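Uncharacterized protein Rv2277c (Mycobacterium tuberculosis, PDB 5VUG) is of unconfirmed function but probably hydrolyses phosphodiesters, with a TIM-barrel domain of the glycerophosphodiester phosphodiesterase type. Local coordinates at residues M244-Y257 / L265-W279. Numbering follows the deposited sequence.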
HETATM    1  N   MSE A 244     -19.943   3.323 -15.053  1.00 16.76           N
HETATM    2  CA  MSE A 244     -18.715   4.076 -14.808  1.00 14.13           C
HETATM    3  C   MSE A 244     -17.828   4.078 -16.048  1.00 12.14           C
HETATM    4  O   MSE A 244     -17.828   3.129 -16.834  1.00 14.76           O
HETATM    5  CB  MSE A 244     -17.905   3.496 -13.643  1.00 14.11           C
HETATM    6  CG  MSE A 244     -18.544   3.661 -12.267  1.00 14.93           C
HETATM    7 SE   MSE A 244     -17.228   3.507 -10.812  0.82 19.28          SE
HETATM    8  CE  MSE A 244     -16.576   5.338 -10.760  1.00 15.63           C
ATOM      9  N   LYS A 245     -17.057   5.150 -16.206  1.00 11.38           N
ATOM     10  CA  LYS A 245     -16.048   5.260 -17.249  1.00 11.48           C
ATOM     11  C   LYS A 245     -14.705   5.480 -16.570  1.00 10.82           C
ATOM     12  O   LYS A 245     -14.627   6.196 -15.568  1.00 12.09           O
ATOM     13  CB  LYS A 245     -16.374   6.424 -18.196  1.00 13.86           C
ATOM     14  CG  LYS A 245     -17.710   6.254 -18.915  1.00 17.13           C
ATOM     15  CD  LYS A 245     -18.091   7.495 -19.696  1.00 22.78           C
ATOM     16  CE  LYS A 245     -19.397   7.280 -20.465  1.00 31.01           C
ATOM     17  NZ  LYS A 245     -19.748   8.430 -21.349  1.00 35.97           N
ATOM     18  N   VAL A 246     -13.658   4.828 -17.076  1.00 11.37           N
ATOM     19  CA  VAL A 246     -12.359   4.824 -16.406  1.00 10.16           C
ATOM     20  C   VAL A 246     -11.273   5.329 -17.347  1.00 10.62           C
ATOM     21  O   VAL A 246     -11.209   4.941 -18.522  1.00 11.24           O
ATOM     22  CB  VAL A 246     -11.997   3.459 -15.774  1.00 10.62           C
ATOM     23  CG1 VAL A 246     -12.946   3.149 -14.605  1.00 13.00           C
ATOM     24  CG2 VAL A 246     -12.031   2.338 -16.808  1.00 13.73           C
HETATM   25  N   MSE A 247     -10.423   6.203 -16.819  1.00 10.01           N
HETATM   26  CA  MSE A 247      -9.307   6.771 -17.571  1.00  9.51           C
HETATM   27  C   MSE A 247      -7.971   6.407 -16.952  1.00  9.92           C
HETATM   28  O   MSE A 247      -7.794   6.490 -15.724  1.00 11.53           O
HETATM   29  CB  MSE A 247      -9.434   8.297 -17.637  1.00 11.85           C
HETATM   30  CG  MSE A 247      -8.336   8.978 -18.488  1.00 10.89           C
HETATM   31 SE   MSE A 247      -8.536  10.928 -18.532  0.80 15.34          SE
HETATM   32  CE  MSE A 247     -10.422  11.038 -18.962  1.00 12.14           C
ATOM     33  N   GLY A 248      -7.025   5.999 -17.797  1.00  9.58           N
ATOM     34  CA  GLY A 248      -5.663   5.799 -17.340  1.00 10.12           C
ATOM     35  C   GLY A 248      -4.881   7.092 -17.433  1.00 11.09           C
ATOM     36  O   GLY A 248      -4.853   7.713 -18.501  1.00 10.98           O
ATOM     37  N   PHE A 249      -4.283   7.536 -16.330  1.00 10.74           N
ATOM     38  CA  PHE A 249      -3.464   8.742 -16.348  1.00 10.15           C
ATOM     39  C   PHE A 249      -2.020   8.378 -16.701  1.00 10.85           C
ATOM     40  O   PHE A 249      -1.575   7.241 -16.521  1.00 11.25           O
ATOM     41  CB  PHE A 249      -3.455   9.419 -14.970  1.00  8.47           C
ATOM     42  CG  PHE A 249      -4.806   9.925 -14.501  1.00 10.32           C
ATOM     43  CD1 PHE A 249      -5.841  10.174 -15.397  1.00 12.54           C
ATOM     44  CD2 PHE A 249      -5.011  10.204 -13.153  1.00  9.23           C
ATOM     45  CE1 PHE A 249      -7.068  10.673 -14.948  1.00 10.40           C
ATOM     46  CE2 PHE A 249      -6.232  10.688 -12.697  1.00  9.69           C
ATOM     47  CZ  PHE A 249      -7.257  10.928 -13.600  1.00 10.82           C
ATOM     48  N   ALA A 250      -1.279   9.376 -17.185  1.00 10.96           N
ATOM     49  CA  ALA A 250       0.160   9.239 -17.441  1.00 12.41           C
ATOM     50  C   ALA A 250       0.463   8.080 -18.395  1.00 14.73           C
ATOM     51  O   ALA A 250       1.324   7.235 -18.136  1.00 16.25           O
ATOM     52  CB  ALA A 250       0.954   9.133 -16.135  1.00 13.17           C
ATOM     53  N   VAL A 251      -0.274   8.035 -19.502  1.00 11.54           N
ATOM     54  CA  VAL A 251      -0.074   7.029 -20.541  1.00 11.51           C
ATOM     55  C   VAL A 251       0.957   7.604 -21.508  1.00 13.83           C
ATOM     56  O   VAL A 251       0.671   8.554 -22.244  1.00 16.54           O
ATOM     57  CB  VAL A 251      -1.395   6.687 -21.238  1.00 11.16           C
ATOM     58  CG1 VAL A 251      -1.174   5.714 -22.414  1.00 13.06           C
ATOM     59  CG2 VAL A 251      -2.400   6.113 -20.209  1.00 12.91           C
ATOM     60  N   LYS A 252       2.170   7.054 -21.475  1.00 13.81           N
ATOM     61  CA  LYS A 252       3.327   7.612 -22.178  1.00 17.14           C
ATOM     62  C   LYS A 252       3.862   6.724 -23.286  1.00 19.15           C
ATOM     63  O   LYS A 252       4.183   7.227 -24.366  1.00 21.53           O
ATOM     64  CB  LYS A 252       4.474   7.886 -21.191  1.00 21.17           C
ATOM     65  CG  LYS A 252       4.085   8.732 -19.988  1.00 31.57           C
ATOM     66  CD  LYS A 252       5.263   8.927 -19.044  1.00 38.19           C
ATOM     67  CE  LYS A 252       4.782   9.050 -17.613  1.00 41.71           C
ATOM     68  NZ  LYS A 252       4.041   7.810 -17.225  1.00 42.78           N
ATOM     69  N   THR A 253       3.991   5.424 -23.046  1.00 16.06           N
ATOM     70  CA  THR A 253       4.649   4.523 -23.982  1.00 15.39           C
ATOM     71  C   THR A 253       3.611   3.725 -24.756  1.00 16.41           C
ATOM     72  O   THR A 253       2.455   3.602 -24.345  1.00 16.01           O
ATOM     73  CB  THR A 253       5.557   3.544 -23.233  1.00 17.61           C
ATOM     74  OG1 THR A 253       4.751   2.672 -22.429  1.00 18.35           O
ATOM     75  CG2 THR A 253       6.516   4.292 -22.332  1.00 19.99           C
ATOM     76  N   VAL A 254       4.049   3.163 -25.885  1.00 19.54           N
ATOM     77  CA  VAL A 254       3.178   2.246 -26.614  1.00 17.06           C
ATOM     78  C   VAL A 254       2.787   1.067 -25.734  1.00 16.25           C
ATOM     79  O   VAL A 254       1.683   0.533 -25.852  1.00 15.62           O
ATOM     80  CB  VAL A 254       3.798   1.811 -27.961  1.00 19.55           C
ATOM     81  CG1 VAL A 254       4.982   0.881 -27.742  1.00 23.34           C
ATOM     82  CG2 VAL A 254       2.749   1.144 -28.826  1.00 21.71           C
ATOM     83  N   ASP A 255       3.662   0.664 -24.811  1.00 16.88           N
ATOM     84  CA  ASP A 255       3.314  -0.415 -23.896  1.00 18.48           C
ATOM     85  C   ASP A 255       2.179  -0.004 -22.969  1.00 17.52           C
ATOM     86  O   ASP A 255       1.271  -0.801 -22.695  1.00 18.62           O
ATOM     87  CB  ASP A 255       4.558  -0.818 -23.113  1.00 23.65           C
ATOM     88  CG  ASP A 255       5.720  -1.128 -24.026  1.00 35.00           C
ATOM     89  OD1 ASP A 255       5.699  -2.206 -24.660  1.00 37.08           O
ATOM     90  OD2 ASP A 255       6.624  -0.270 -24.156  1.00 37.56           O
ATOM     91  N   ASP A 256       2.199   1.244 -22.502  1.00 15.16           N
ATOM     92  CA  ASP A 256       1.075   1.770 -21.735  1.00 14.82           C
ATOM     93  C   ASP A 256      -0.206   1.721 -22.556  1.00 12.95           C
ATOM     94  O   ASP A 256      -1.264   1.308 -22.060  1.00 13.48           O
ATOM     95  CB  ASP A 256       1.355   3.215 -21.326  1.00 14.74           C
ATOM     96  CG  ASP A 256       2.496   3.353 -20.338  1.00 16.54           C
ATOM     97  OD1 ASP A 256       2.817   2.376 -19.616  1.00 18.17           O
ATOM     98  OD2 ASP A 256       3.050   4.474 -20.263  1.00 18.09           O
ATOM     99  N   TYR A 257      -0.142   2.181 -23.810  1.00 12.97           N
ATOM    100  CA  TYR A 257      -1.332   2.150 -24.656  1.00 11.75           C
ATOM    101  C   TYR A 257      -1.839   0.728 -24.858  1.00 12.26           C
ATOM    102  O   TYR A 257      -3.044   0.477 -24.766  1.00 13.20           O
ATOM    103  CB  TYR A 257      -1.071   2.827 -26.001  1.00 12.41           C
ATOM    104  CG  TYR A 257      -2.292   2.797 -26.891  1.00 11.83           C
ATOM    105  CD1 TYR A 257      -3.380   3.641 -26.645  1.00 13.09           C
ATOM    106  CD2 TYR A 257      -2.381   1.901 -27.949  1.00 14.38           C
ATOM    107  CE1 TYR A 257      -4.512   3.597 -27.442  1.00 13.23           C
ATOM    108  CE2 TYR A 257      -3.494   1.852 -28.750  1.00 13.01           C
ATOM    109  CZ  TYR A 257      -4.556   2.698 -28.500  1.00 12.55           C
ATOM    110  OH  TYR A 257      -5.653   2.631 -29.315  1.00 15.97           O
ATOM    111  N   LEU A 265      -9.780   0.231 -20.967  1.00 14.51           N
ATOM    112  CA  LEU A 265      -9.977   1.564 -20.410  1.00 11.41           C
ATOM    113  C   LEU A 265     -10.756   2.429 -21.395  1.00 10.59           C
ATOM    114  O   LEU A 265     -10.531   2.379 -22.607  1.00 13.11           O
ATOM    115  CB  LEU A 265      -8.637   2.232 -20.117  1.00 13.05           C
ATOM    116  CG  LEU A 265      -7.739   1.591 -19.060  1.00 12.28           C
ATOM    117  CD1 LEU A 265      -6.517   2.475 -18.808  1.00 13.22           C
ATOM    118  CD2 LEU A 265      -8.502   1.332 -17.767  1.00 16.40           C
ATOM    119  N   ASP A 266     -11.675   3.234 -20.864  1.00 10.05           N
ATOM    120  CA  ASP A 266     -12.467   4.113 -21.716  1.00 10.71           C
ATOM    121  C   ASP A 266     -11.618   5.210 -22.336  1.00 10.50           C
ATOM    122  O   ASP A 266     -11.948   5.706 -23.424  1.00 11.71           O
ATOM    123  CB  ASP A 266     -13.611   4.733 -20.918  1.00 11.90           C
ATOM    124  CG  ASP A 266     -14.608   3.702 -20.460  1.00 15.02           C
ATOM    125  OD1 ASP A 266     -15.506   3.339 -21.252  1.00 20.07           O
ATOM    126  OD2 ASP A 266     -14.469   3.232 -19.323  1.00 12.69           O
ATOM    127  N   ALA A 267     -10.540   5.612 -21.660  1.00 10.01           N
ATOM    128  CA  ALA A 267      -9.751   6.753 -22.097  1.00 10.16           C
ATOM    129  C   ALA A 267      -8.327   6.619 -21.582  1.00  9.37           C
ATOM    130  O   ALA A 267      -8.072   5.962 -20.562  1.00 10.01           O
ATOM    131  CB  ALA A 267     -10.358   8.060 -21.560  1.00 10.79           C
ATOM    132  N   VAL A 268      -7.400   7.258 -22.304  1.00  8.64           N
ATOM    133  CA  VAL A 268      -6.012   7.406 -21.881  1.00  8.57           C
ATOM    134  C   VAL A 268      -5.622   8.876 -21.944  1.00  9.51           C
ATOM    135  O   VAL A 268      -5.996   9.593 -22.881  1.00 11.35           O
ATOM    136  CB  VAL A 268      -5.038   6.555 -22.724  1.00 10.10           C
ATOM    137  CG1 VAL A 268      -5.282   5.076 -22.486  1.00 12.77           C
ATOM    138  CG2 VAL A 268      -5.151   6.884 -24.224  1.00 11.39           C
ATOM    139  N   LEU A 269      -4.869   9.322 -20.941  1.00  9.85           N
ATOM    140  CA  LEU A 269      -4.477  10.724 -20.804  1.00  9.11           C
ATOM    141  C   LEU A 269      -3.027  10.856 -21.267  1.00 10.55           C
ATOM    142  O   LEU A 269      -2.121  10.312 -20.629  1.00 10.67           O
ATOM    143  CB  LEU A 269      -4.635  11.144 -19.343  1.00  9.67           C
ATOM    144  CG  LEU A 269      -4.497  12.620 -18.968  1.00  9.70           C
ATOM    145  CD1 LEU A 269      -5.411  13.500 -19.817  1.00  9.43           C
ATOM    146  CD2 LEU A 269      -4.832  12.808 -17.486  1.00 10.08           C
ATOM    147  N   VAL A 270      -2.809  11.578 -22.374  1.00  9.89           N
ATOM    148  CA  VAL A 270      -1.532  11.575 -23.090  1.00  9.42           C
ATOM    149  C   VAL A 270      -0.930  12.979 -23.173  1.00 10.15           C
ATOM    150  O   VAL A 270      -1.630  13.962 -23.443  1.00 11.95           O
ATOM    151  CB  VAL A 270      -1.655  10.938 -24.495  1.00 10.52           C
ATOM    152  CG1 VAL A 270      -2.248   9.531 -24.395  1.00 12.71           C
ATOM    153  CG2 VAL A 270      -2.478  11.821 -25.450  1.00 13.24           C
ATOM    154  N   ASP A 271       0.392  13.063 -22.971  1.00 11.98           N
ATOM    155  CA  ASP A 271       1.092  14.335 -23.113  1.00 12.73           C
ATOM    156  C   ASP A 271       1.335  14.709 -24.567  1.00 12.62           C
ATOM    157  O   ASP A 271       1.539  15.892 -24.863  1.00 14.47           O
ATOM    158  CB  ASP A 271       2.445  14.307 -22.395  1.00 14.32           C
ATOM    159  CG  ASP A 271       2.316  14.331 -20.879  1.00 20.63           C
ATOM    160  OD1 ASP A 271       1.186  14.257 -20.364  1.00 24.07           O
ATOM    161  OD2 ASP A 271       3.360  14.444 -20.199  1.00 23.79           O
ATOM    162  N   SER A 272       1.340  13.740 -25.479  1.00 11.78           N
ATOM    163  CA  SER A 272       1.621  14.015 -26.888  1.00 12.59           C
ATOM    164  C   SER A 272       0.526  13.451 -27.775  1.00 12.80           C
ATOM    165  O   SER A 272       0.604  12.295 -28.215  1.00 14.70           O
ATOM    166  CB  SER A 272       2.976  13.451 -27.306  1.00 13.21           C
ATOM    167  OG  SER A 272       3.215  13.698 -28.680  1.00 16.16           O
ATOM    168  N   PRO A 273      -0.496  14.247 -28.079  1.00 13.15           N
ATOM    169  CA  PRO A 273      -1.465  13.843 -29.108  1.00 13.90           C
ATOM    170  C   PRO A 273      -0.817  13.439 -30.421  1.00 14.20           C
ATOM    171  O   PRO A 273      -1.325  12.541 -31.100  1.00 14.29           O
ATOM    172  CB  PRO A 273      -2.331  15.100 -29.253  1.00 12.78           C
ATOM    173  CG  PRO A 273      -2.331  15.674 -27.853  1.00 12.70           C
ATOM    174  CD  PRO A 273      -0.920  15.464 -27.361  1.00 12.85           C
ATOM    175  N   LEU A 274       0.308  14.063 -30.794  1.00 15.47           N
ATOM    176  CA  LEU A 274       0.969  13.682 -32.039  1.00 18.93           C
ATOM    177  C   LEU A 274       1.513  12.259 -31.972  1.00 19.32           C
ATOM    178  O   LEU A 274       1.351  11.480 -32.924  1.00 18.96           O
ATOM    179  CB  LEU A 274       2.065  14.694 -32.390  1.00 17.94           C
ATOM    180  CG  LEU A 274       1.536  16.028 -32.925  1.00 20.47           C
ATOM    181  CD1 LEU A 274       2.627  17.102 -32.947  1.00 21.56           C
ATOM    182  CD2 LEU A 274       0.937  15.834 -34.323  1.00 21.40           C
ATOM    183  N   ALA A 275       2.161  11.893 -30.859  1.00 17.09           N
ATOM    184  CA  ALA A 275       2.624  10.518 -30.701  1.00 17.64           C
ATOM    185  C   ALA A 275       1.452   9.548 -30.654  1.00 18.35           C
ATOM    186  O   ALA A 275       1.523   8.447 -31.215  1.00 18.66           O
ATOM    187  CB  ALA A 275       3.466  10.388 -29.433  1.00 18.11           C
ATOM    188  N   ALA A 276       0.356   9.953 -30.003  1.00 17.84           N
ATOM    189  CA  ALA A 276      -0.795   9.069 -29.841  1.00 17.91           C
ATOM    190  C   ALA A 276      -1.473   8.768 -31.171  1.00 17.74           C
ATOM    191  O   ALA A 276      -2.052   7.687 -31.331  1.00 18.40           O
ATOM    192  CB  ALA A 276      -1.791   9.664 -28.842  1.00 18.84           C
ATOM    193  N   GLN A 277      -1.408   9.704 -32.126  1.00 19.28           N
ATOM    194  CA  GLN A 277      -1.905   9.446 -33.477  1.00 19.08           C
ATOM    195  C   GLN A 277      -1.341   8.149 -34.039  1.00 19.04           C
ATOM    196  O   GLN A 277      -2.053   7.398 -34.712  1.00 22.65           O
ATOM    197  CB  GLN A 277      -1.502  10.585 -34.417  1.00 25.40           C
ATOM    198  CG  GLN A 277      -2.423  11.769 -34.453  1.00 28.20           C
ATOM    199  CD  GLN A 277      -2.074  12.717 -35.589  1.00 30.65           C
ATOM    200  OE1 GLN A 277      -0.900  12.908 -35.912  1.00 32.44           O
ATOM    201  NE2 GLN A 277      -3.091  13.298 -36.211  1.00 34.49           N
ATOM    202  N   GLN A 278      -0.057   7.876 -33.782  1.00 18.67           N
ATOM    203  CA  GLN A 278       0.582   6.680 -34.317  1.00 19.23           C
ATOM    204  C   GLN A 278       0.033   5.399 -33.708  1.00 18.18           C
ATOM    205  O   GLN A 278       0.232   4.323 -34.281  1.00 19.70           O
ATOM    206  CB  GLN A 278       2.094   6.744 -34.099  1.00 20.64           C
ATOM    207  CG  GLN A 278       2.722   8.001 -34.657  1.00 25.70           C
ATOM    208  CD  GLN A 278       2.523   8.122 -36.149  1.00 33.62           C
ATOM    209  OE1 GLN A 278       2.759   7.170 -36.895  1.00 34.75           O
ATOM    210  NE2 GLN A 278       2.073   9.291 -36.596  1.00 35.93           N
ATOM    211  N   TRP A 279      -0.642   5.485 -32.565  1.00 16.41           N
ATOM    212  CA  TRP A 279      -1.203   4.303 -31.929  1.00 17.30           C
ATOM    213  C   TRP A 279      -2.501   3.858 -32.578  1.00 15.47           C
ATOM    214  O   TRP A 279      -2.983   2.756 -32.285  1.00 16.28           O
ATOM    215  CB  TRP A 279      -1.466   4.593 -30.455  1.00 16.16           C
ATOM    216  CG  TRP A 279      -0.235   4.891 -29.669  1.00 17.27           C
ATOM    217  CD1 TRP A 279       1.060   4.602 -30.007  1.00 20.60           C
ATOM    218  CD2 TRP A 279      -0.184   5.543 -28.399  1.00 17.11           C
ATOM    219  NE1 TRP A 279       1.910   5.036 -29.015  1.00 21.28           N
ATOM    220  CE2 TRP A 279       1.168   5.615 -28.017  1.00 21.61           C
ATOM    221  CE3 TRP A 279      -1.156   6.074 -27.548  1.00 18.25           C
ATOM    222  CZ2 TRP A 279       1.575   6.198 -26.816  1.00 22.46           C
ATOM    223  CZ3 TRP A 279      -0.758   6.643 -26.354  1.00 19.53           C
ATOM    224  CH2 TRP A 279       0.598   6.706 -26.000  1.00 20.25           C
TER
HETATM  225  O   HOH W   1       1.960  10.914 -22.009  1.00 27.38           O
HETATM  226  O   HOH W   2      -5.214   1.341 -31.587  1.00 18.93           O
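The Tyr257 ring forms an offset stack with the five-membered ring of Trp279, their planes 23° apart. The two side chains run antiparallel, each laying its CB over the other's ring. Tyr257 CB lies 3.7 Å from the centroid of the six-membered ring of Trp279. With CG turned opposite its own backbone N (chi1 180°), Tyr257 extends toward Trp279. A water joins Tyr257 OH to Trp279 O. Val254 CB meets Trp279 NE1 obliquely at 3.9 Å, and Lys252 O sits at the indole edge. Val251 CG2 packs on Val268 CB at 3.7 Å, the two side chains nearly perpendicular. Strands 245-249 and 267-270 are parallel neighbours in the TIM barrel, joined through helix 254-263 as a beta-alpha-beta unit. Gly248 N donates to Ala267 O, and Gly248 O accepts from Leu269 N at 2.9 Å. At the start of the pair, Asp266 OD2 accepts from Val246 N at 2.9 Å, on its anti side and 30° out of the carboxylate plane. On the sheet face that carries Met247 and Ala267, SE of Met247, a selenomethionine, rests 4.0 Å from Leu269 CB. Leu269 CD2 reaches Phe249 CD1 at 3.5 Å, obliquely to the ring. Trp43 and Tyr154 also meet that ring.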